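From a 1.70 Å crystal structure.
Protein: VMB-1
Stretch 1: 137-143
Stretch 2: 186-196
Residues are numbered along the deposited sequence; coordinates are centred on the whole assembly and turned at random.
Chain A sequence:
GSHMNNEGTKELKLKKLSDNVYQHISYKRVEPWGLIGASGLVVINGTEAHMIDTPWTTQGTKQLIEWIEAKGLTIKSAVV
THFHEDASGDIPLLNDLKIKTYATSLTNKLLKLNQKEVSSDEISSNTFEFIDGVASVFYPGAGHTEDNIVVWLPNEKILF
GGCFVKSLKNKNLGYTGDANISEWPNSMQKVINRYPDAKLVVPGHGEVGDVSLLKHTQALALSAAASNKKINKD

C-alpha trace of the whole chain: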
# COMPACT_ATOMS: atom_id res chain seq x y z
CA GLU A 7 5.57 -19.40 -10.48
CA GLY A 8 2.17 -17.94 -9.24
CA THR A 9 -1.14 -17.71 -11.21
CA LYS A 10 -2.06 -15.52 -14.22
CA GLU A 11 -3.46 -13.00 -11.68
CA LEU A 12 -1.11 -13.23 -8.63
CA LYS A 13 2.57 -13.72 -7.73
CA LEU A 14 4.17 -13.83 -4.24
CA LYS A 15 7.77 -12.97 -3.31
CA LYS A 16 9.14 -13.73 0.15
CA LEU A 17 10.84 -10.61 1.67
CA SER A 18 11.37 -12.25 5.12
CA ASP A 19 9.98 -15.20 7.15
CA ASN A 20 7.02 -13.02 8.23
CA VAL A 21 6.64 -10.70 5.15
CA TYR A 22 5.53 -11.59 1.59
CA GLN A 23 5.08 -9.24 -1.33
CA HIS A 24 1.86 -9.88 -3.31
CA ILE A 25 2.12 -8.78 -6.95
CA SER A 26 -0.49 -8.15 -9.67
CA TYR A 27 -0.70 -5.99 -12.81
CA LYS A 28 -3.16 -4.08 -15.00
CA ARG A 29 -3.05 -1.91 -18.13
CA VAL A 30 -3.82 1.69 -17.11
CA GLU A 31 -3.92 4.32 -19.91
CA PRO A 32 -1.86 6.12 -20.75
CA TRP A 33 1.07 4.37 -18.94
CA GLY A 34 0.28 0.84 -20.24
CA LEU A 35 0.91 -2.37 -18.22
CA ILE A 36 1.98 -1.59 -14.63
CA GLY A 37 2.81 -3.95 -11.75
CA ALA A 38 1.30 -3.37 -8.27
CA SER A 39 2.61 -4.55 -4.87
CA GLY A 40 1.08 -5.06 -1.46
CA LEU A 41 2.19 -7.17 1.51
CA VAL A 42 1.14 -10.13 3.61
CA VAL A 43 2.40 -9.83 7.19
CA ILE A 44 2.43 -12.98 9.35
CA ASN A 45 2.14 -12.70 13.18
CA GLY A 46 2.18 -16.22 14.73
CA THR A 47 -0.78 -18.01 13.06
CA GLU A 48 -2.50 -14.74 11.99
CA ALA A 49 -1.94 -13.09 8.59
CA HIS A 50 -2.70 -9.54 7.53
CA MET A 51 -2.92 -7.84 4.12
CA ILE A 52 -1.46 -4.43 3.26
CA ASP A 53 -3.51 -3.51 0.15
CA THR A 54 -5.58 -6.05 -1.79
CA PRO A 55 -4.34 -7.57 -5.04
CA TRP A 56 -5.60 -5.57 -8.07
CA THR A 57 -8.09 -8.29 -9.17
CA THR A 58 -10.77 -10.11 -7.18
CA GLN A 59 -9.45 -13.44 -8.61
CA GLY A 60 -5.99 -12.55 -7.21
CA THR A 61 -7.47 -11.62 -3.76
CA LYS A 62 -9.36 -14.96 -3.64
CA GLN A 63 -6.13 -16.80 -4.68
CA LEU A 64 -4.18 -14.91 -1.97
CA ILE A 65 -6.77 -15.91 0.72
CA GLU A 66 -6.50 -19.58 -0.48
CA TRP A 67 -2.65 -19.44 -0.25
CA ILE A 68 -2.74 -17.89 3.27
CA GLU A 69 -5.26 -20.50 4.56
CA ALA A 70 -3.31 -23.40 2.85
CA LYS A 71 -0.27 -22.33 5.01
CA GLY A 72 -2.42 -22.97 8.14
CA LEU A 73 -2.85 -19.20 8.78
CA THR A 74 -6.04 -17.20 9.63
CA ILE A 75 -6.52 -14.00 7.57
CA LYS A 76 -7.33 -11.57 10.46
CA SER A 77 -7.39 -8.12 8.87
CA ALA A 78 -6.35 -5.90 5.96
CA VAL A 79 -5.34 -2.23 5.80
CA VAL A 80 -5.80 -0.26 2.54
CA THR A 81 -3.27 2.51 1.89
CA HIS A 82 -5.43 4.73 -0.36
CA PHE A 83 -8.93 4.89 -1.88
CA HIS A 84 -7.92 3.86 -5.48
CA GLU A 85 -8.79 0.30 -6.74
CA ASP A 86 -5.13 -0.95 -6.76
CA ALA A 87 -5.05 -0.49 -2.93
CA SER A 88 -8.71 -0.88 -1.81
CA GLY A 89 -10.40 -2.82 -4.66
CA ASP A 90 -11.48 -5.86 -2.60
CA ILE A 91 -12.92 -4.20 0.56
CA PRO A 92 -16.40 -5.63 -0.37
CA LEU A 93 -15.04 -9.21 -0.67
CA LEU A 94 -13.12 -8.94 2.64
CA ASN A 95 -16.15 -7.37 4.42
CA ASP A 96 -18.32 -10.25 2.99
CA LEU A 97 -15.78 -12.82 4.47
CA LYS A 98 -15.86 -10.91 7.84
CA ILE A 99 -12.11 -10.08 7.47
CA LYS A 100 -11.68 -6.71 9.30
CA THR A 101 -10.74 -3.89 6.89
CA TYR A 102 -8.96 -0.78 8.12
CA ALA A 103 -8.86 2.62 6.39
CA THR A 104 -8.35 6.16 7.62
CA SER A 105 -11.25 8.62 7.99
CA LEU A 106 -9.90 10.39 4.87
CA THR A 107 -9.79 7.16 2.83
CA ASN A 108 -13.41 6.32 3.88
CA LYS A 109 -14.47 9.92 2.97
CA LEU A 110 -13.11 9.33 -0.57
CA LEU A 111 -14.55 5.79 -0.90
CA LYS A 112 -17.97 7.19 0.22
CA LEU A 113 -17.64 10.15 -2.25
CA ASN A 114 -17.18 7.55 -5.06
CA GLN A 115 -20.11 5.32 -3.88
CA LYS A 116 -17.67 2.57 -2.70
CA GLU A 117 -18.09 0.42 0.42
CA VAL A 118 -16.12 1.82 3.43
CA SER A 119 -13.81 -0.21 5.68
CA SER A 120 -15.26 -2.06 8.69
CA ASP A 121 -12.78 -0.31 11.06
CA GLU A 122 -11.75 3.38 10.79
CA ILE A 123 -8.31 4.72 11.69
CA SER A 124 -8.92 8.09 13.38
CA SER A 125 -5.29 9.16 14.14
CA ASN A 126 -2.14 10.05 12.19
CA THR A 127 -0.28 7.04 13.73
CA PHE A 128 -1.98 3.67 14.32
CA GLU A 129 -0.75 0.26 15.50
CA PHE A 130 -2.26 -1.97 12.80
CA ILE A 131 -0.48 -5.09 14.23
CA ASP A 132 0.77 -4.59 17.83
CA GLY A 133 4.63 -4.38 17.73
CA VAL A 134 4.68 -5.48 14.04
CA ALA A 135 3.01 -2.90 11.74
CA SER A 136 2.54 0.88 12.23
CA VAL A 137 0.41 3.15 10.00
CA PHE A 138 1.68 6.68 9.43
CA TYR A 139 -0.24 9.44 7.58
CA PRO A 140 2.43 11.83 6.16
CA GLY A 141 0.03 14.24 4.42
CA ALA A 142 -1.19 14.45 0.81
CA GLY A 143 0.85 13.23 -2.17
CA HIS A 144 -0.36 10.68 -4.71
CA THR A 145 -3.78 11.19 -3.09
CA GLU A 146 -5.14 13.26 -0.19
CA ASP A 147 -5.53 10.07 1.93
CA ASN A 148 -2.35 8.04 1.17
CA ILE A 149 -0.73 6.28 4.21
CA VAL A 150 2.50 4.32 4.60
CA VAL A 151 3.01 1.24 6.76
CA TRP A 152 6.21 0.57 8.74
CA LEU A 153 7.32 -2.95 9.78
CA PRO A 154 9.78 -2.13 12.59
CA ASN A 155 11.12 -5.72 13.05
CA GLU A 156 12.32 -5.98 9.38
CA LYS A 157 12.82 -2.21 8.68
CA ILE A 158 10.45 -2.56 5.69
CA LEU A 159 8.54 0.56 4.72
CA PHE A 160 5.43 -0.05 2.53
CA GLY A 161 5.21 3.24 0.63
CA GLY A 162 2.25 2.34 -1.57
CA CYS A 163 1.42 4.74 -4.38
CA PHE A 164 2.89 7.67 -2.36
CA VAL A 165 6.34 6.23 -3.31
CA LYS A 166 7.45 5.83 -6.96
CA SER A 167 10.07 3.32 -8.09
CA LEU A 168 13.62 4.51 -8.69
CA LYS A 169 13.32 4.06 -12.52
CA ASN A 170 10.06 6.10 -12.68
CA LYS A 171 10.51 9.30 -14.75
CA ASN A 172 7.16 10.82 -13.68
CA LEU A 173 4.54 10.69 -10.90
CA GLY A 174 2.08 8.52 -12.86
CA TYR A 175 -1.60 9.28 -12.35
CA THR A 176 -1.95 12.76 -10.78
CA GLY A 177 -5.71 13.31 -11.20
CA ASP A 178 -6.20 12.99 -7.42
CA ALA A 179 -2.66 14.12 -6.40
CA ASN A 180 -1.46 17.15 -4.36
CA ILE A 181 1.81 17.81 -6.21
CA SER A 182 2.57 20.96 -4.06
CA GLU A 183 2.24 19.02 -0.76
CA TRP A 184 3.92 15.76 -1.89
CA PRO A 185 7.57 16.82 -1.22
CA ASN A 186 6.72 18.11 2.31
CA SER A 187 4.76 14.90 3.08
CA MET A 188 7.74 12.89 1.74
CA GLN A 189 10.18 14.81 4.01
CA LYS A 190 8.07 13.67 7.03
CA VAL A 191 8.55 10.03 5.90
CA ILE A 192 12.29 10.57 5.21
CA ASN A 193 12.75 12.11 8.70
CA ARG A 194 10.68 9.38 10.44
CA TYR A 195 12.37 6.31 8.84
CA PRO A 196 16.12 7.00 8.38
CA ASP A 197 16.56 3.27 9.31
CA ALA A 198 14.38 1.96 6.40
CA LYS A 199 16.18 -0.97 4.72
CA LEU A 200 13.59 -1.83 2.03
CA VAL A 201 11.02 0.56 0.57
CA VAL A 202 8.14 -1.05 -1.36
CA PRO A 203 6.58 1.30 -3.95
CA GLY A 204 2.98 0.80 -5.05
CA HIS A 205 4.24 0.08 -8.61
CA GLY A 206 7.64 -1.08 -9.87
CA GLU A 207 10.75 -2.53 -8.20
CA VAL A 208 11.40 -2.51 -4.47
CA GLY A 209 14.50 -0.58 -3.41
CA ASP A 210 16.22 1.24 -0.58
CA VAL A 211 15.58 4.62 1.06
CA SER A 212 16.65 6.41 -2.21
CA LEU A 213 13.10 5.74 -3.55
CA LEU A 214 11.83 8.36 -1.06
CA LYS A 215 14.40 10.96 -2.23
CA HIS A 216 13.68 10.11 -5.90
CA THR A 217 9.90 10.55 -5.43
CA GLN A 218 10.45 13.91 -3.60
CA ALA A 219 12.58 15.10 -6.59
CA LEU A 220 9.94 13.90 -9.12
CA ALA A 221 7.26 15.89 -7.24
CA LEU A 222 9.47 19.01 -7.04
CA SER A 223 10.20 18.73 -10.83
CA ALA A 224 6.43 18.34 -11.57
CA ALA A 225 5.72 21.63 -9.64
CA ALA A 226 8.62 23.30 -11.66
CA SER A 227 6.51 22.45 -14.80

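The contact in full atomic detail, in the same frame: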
# COMPACT_ATOMS: atom_id res chain seq x y z
N VAL A 137 0.91 2.21 11.04
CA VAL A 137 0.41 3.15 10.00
C VAL A 137 0.86 4.56 10.31
O VAL A 137 0.84 5.00 11.49
CB VAL A 137 -1.12 3.08 9.93
CG1 VAL A 137 -1.70 4.23 9.12
CG2 VAL A 137 -1.56 1.75 9.37
N PHE A 138 1.33 5.26 9.30
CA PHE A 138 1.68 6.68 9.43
C PHE A 138 1.04 7.46 8.28
O PHE A 138 1.23 7.08 7.13
CB PHE A 138 3.18 6.92 9.42
CG PHE A 138 3.59 8.37 9.47
CD1 PHE A 138 3.28 9.17 10.56
CD2 PHE A 138 4.34 8.94 8.47
CE1 PHE A 138 3.69 10.49 10.62
CE2 PHE A 138 4.80 10.24 8.55
CZ PHE A 138 4.46 11.04 9.62
N TYR A 139 0.28 8.50 8.60
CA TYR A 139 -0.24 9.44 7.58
C TYR A 139 0.71 10.62 7.45
O TYR A 139 0.78 11.47 8.38
CB TYR A 139 -1.61 9.98 7.98
CG TYR A 139 -2.13 10.96 6.96
CD1 TYR A 139 -2.30 10.62 5.63
CD2 TYR A 139 -2.45 12.25 7.34
CE1 TYR A 139 -2.79 11.53 4.70
CE2 TYR A 139 -2.89 13.18 6.42
CZ TYR A 139 -3.06 12.83 5.08
OH TYR A 139 -3.49 13.81 4.20
N PRO A 140 1.42 10.77 6.31
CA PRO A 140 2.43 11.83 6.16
C PRO A 140 1.88 13.16 5.63
O PRO A 140 2.59 14.14 5.57
CB PRO A 140 3.37 11.15 5.14
CG PRO A 140 2.43 10.45 4.22
CD PRO A 140 1.43 9.84 5.16
N GLY A 141 0.62 13.15 5.18
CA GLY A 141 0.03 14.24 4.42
C GLY A 141 -0.24 13.84 2.98
O GLY A 141 0.10 12.72 2.57
N ALA A 142 -0.81 14.76 2.21
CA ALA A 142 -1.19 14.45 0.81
C ALA A 142 0.02 14.21 -0.08
O ALA A 142 1.12 14.83 0.14
CB ALA A 142 -2.06 15.58 0.33
N GLY A 143 -0.15 13.39 -1.11
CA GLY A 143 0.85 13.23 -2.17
C GLY A 143 0.19 12.68 -3.41
O GLY A 143 -0.48 13.43 -4.14
N ASN A 186 6.77 17.87 0.85
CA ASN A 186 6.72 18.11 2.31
C ASN A 186 6.27 16.82 3.01
O ASN A 186 6.86 16.39 4.00
CB ASN A 186 5.79 19.26 2.68
CG ASN A 186 5.89 19.62 4.15
OD1 ASN A 186 6.98 19.87 4.67
ND2 ASN A 186 4.77 19.63 4.85
N SER A 187 5.22 16.19 2.51
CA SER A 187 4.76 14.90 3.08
C SER A 187 5.90 13.89 3.03
O SER A 187 6.10 13.14 3.97
CB SER A 187 3.57 14.42 2.30
OG SER A 187 2.53 15.39 2.40
N MET A 188 6.60 13.84 1.90
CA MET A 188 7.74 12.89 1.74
C MET A 188 8.86 13.19 2.76
O MET A 188 9.47 12.20 3.28
CB MET A 188 8.29 12.91 0.32
CG MET A 188 9.29 11.76 0.08
SD MET A 188 8.56 10.10 0.34
CE MET A 188 7.41 10.04 -1.01
N GLN A 189 9.14 14.46 3.02
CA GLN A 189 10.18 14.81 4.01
C GLN A 189 9.80 14.25 5.37
O GLN A 189 10.70 13.81 6.11
CB GLN A 189 10.46 16.30 4.07
CG GLN A 189 11.75 16.59 4.84
CD GLN A 189 12.96 16.06 4.12
OE1 GLN A 189 13.09 16.21 2.90
NE2 GLN A 189 13.90 15.50 4.87
N LYS A 190 8.49 14.26 5.74
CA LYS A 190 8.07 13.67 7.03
C LYS A 190 8.44 12.20 7.08
O LYS A 190 8.93 11.71 8.12
CB LYS A 190 6.57 13.91 7.25
CG LYS A 190 6.25 15.39 7.40
CD LYS A 190 4.80 15.62 7.68
CE LYS A 190 4.50 17.09 7.76
NZ LYS A 190 3.05 17.28 7.49
N VAL A 191 8.23 11.48 5.98
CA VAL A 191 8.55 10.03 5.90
C VAL A 191 10.07 9.86 5.97
O VAL A 191 10.51 8.97 6.66
CB VAL A 191 7.92 9.40 4.65
CG1 VAL A 191 8.34 7.95 4.49
CG2 VAL A 191 6.42 9.53 4.74
N ILE A 192 10.80 10.62 5.19
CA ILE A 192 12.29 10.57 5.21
C ILE A 192 12.78 10.77 6.65
O ILE A 192 13.68 10.07 7.08
CB ILE A 192 12.84 11.60 4.25
CG1 ILE A 192 12.60 11.18 2.80
CG2 ILE A 192 14.32 11.85 4.51
CD1 ILE A 192 12.82 12.28 1.80
N ASN A 193 12.26 11.77 7.34
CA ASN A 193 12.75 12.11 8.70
C ASN A 193 12.38 11.00 9.68
O ASN A 193 13.12 10.72 10.66
CB ASN A 193 12.16 13.44 9.12
CG ASN A 193 12.76 14.62 8.39
OD1 ASN A 193 13.74 14.49 7.68
ND2 ASN A 193 12.15 15.76 8.54
N ARG A 194 11.23 10.39 9.49
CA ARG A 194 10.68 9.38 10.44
C ARG A 194 11.38 8.04 10.31
O ARG A 194 11.47 7.32 11.34
CB ARG A 194 9.17 9.28 10.26
CG ARG A 194 8.47 8.42 11.31
CD ARG A 194 6.96 8.53 11.13
NE ARG A 194 6.23 7.71 12.08
CZ ARG A 194 5.84 8.13 13.26
NH1 ARG A 194 6.15 9.36 13.66
NH2 ARG A 194 5.14 7.34 14.05
N TYR A 195 11.84 7.66 9.12
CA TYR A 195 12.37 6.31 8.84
C TYR A 195 13.75 6.40 8.19
O TYR A 195 13.99 5.80 7.14
CB TYR A 195 11.40 5.52 7.97
CG TYR A 195 9.99 5.50 8.48
CD1 TYR A 195 9.63 4.77 9.60
CD2 TYR A 195 9.00 6.18 7.81
CE1 TYR A 195 8.33 4.78 10.08
CE2 TYR A 195 7.70 6.17 8.25
CZ TYR A 195 7.36 5.46 9.38
OH TYR A 195 6.09 5.42 9.87
N PRO A 196 14.75 7.00 8.89
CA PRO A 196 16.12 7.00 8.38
C PRO A 196 16.72 5.59 8.36
O PRO A 196 17.71 5.38 7.67
CB PRO A 196 16.84 7.89 9.41
CG PRO A 196 16.10 7.67 10.66
CD PRO A 196 14.65 7.68 10.19
O HOH W 1 3.12 5.09 13.07

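Packing of the segment 137-143 of VMB-1 against the helix that carries residues 186-194. The first stretch leaves a β-strand after Phe138 and continues as loop; the second is the end of a helix, with Tyr195 the first residue to leave helical backbone angles. The backbones come nearest at Pro140 and Ser187, whose CA atoms lie 4.9 Å apart, and together the stretches bury 396 Å². Phe138, Pro140 and Ser187 account for the largest shares.

Phe138 points its CA-to-CB bond toward the helix, and its ring, set by a t rotamer, is covered over one face by Arg194. The guanidinium lies flat on the ring, the planes only 5° apart and the centres 4.4 Å apart. Arg194 CD sits almost exactly over the ring centroid at 3.5 Å, a CH-π contact, whereas the charged Arg194 CZ is off-centre, 4.4 Å from the Phe138 centroid; the pairing thus combines a methylene over the π cloud with a displaced cation-π contact. The extended arginine also reaches the strand backbone through a water, which donates to Val137 O (2.8 Å from the water oxygen) and accepts from Arg194 NH2 (3.2 Å). At the edge of the Phe138 ring, CE2 meets Val191 CG2 at 4.2 Å and Lys190 CB at 4.3 Å. Tyr195 adds a close approach, its OH 3.3 Å from Phe138 CB.

Pro140 fits its ring against the same valine: Pro140 CB lies 3.5 Å from Val191 CG2, so this one methyl group serves both Phe138 and Pro140. The proline carbonyl faces the helix, with Pro140 O 3.4 Å from Ser187 CA in a CA-H...O contact and 3.4 Å from Lys190 CD, part of the aliphatic length of an otherwise exposed lysine.

Ser187 supplies the direct hydrogen bond between the stretches. Its side chain, in the m rotamer, points toward the loop, and Ser187 OG donates to Ala142 O at 2.7 Å, tying the helix to a backbone carbonyl beyond Pro140. The hydroxyl passes close to Gly141, with Ser187 OG 3.2 Å from Gly141 C. A side chain there would not fit: an ideal CB on Gly141 would fall 2.6 Å from Ser187 OG, and the backbone angles of 111°/178° would also jam it against the preceding carbonyl oxygen, Pro140 O. Ala142 directs its own CB away from the helix and contributes through its carbonyl.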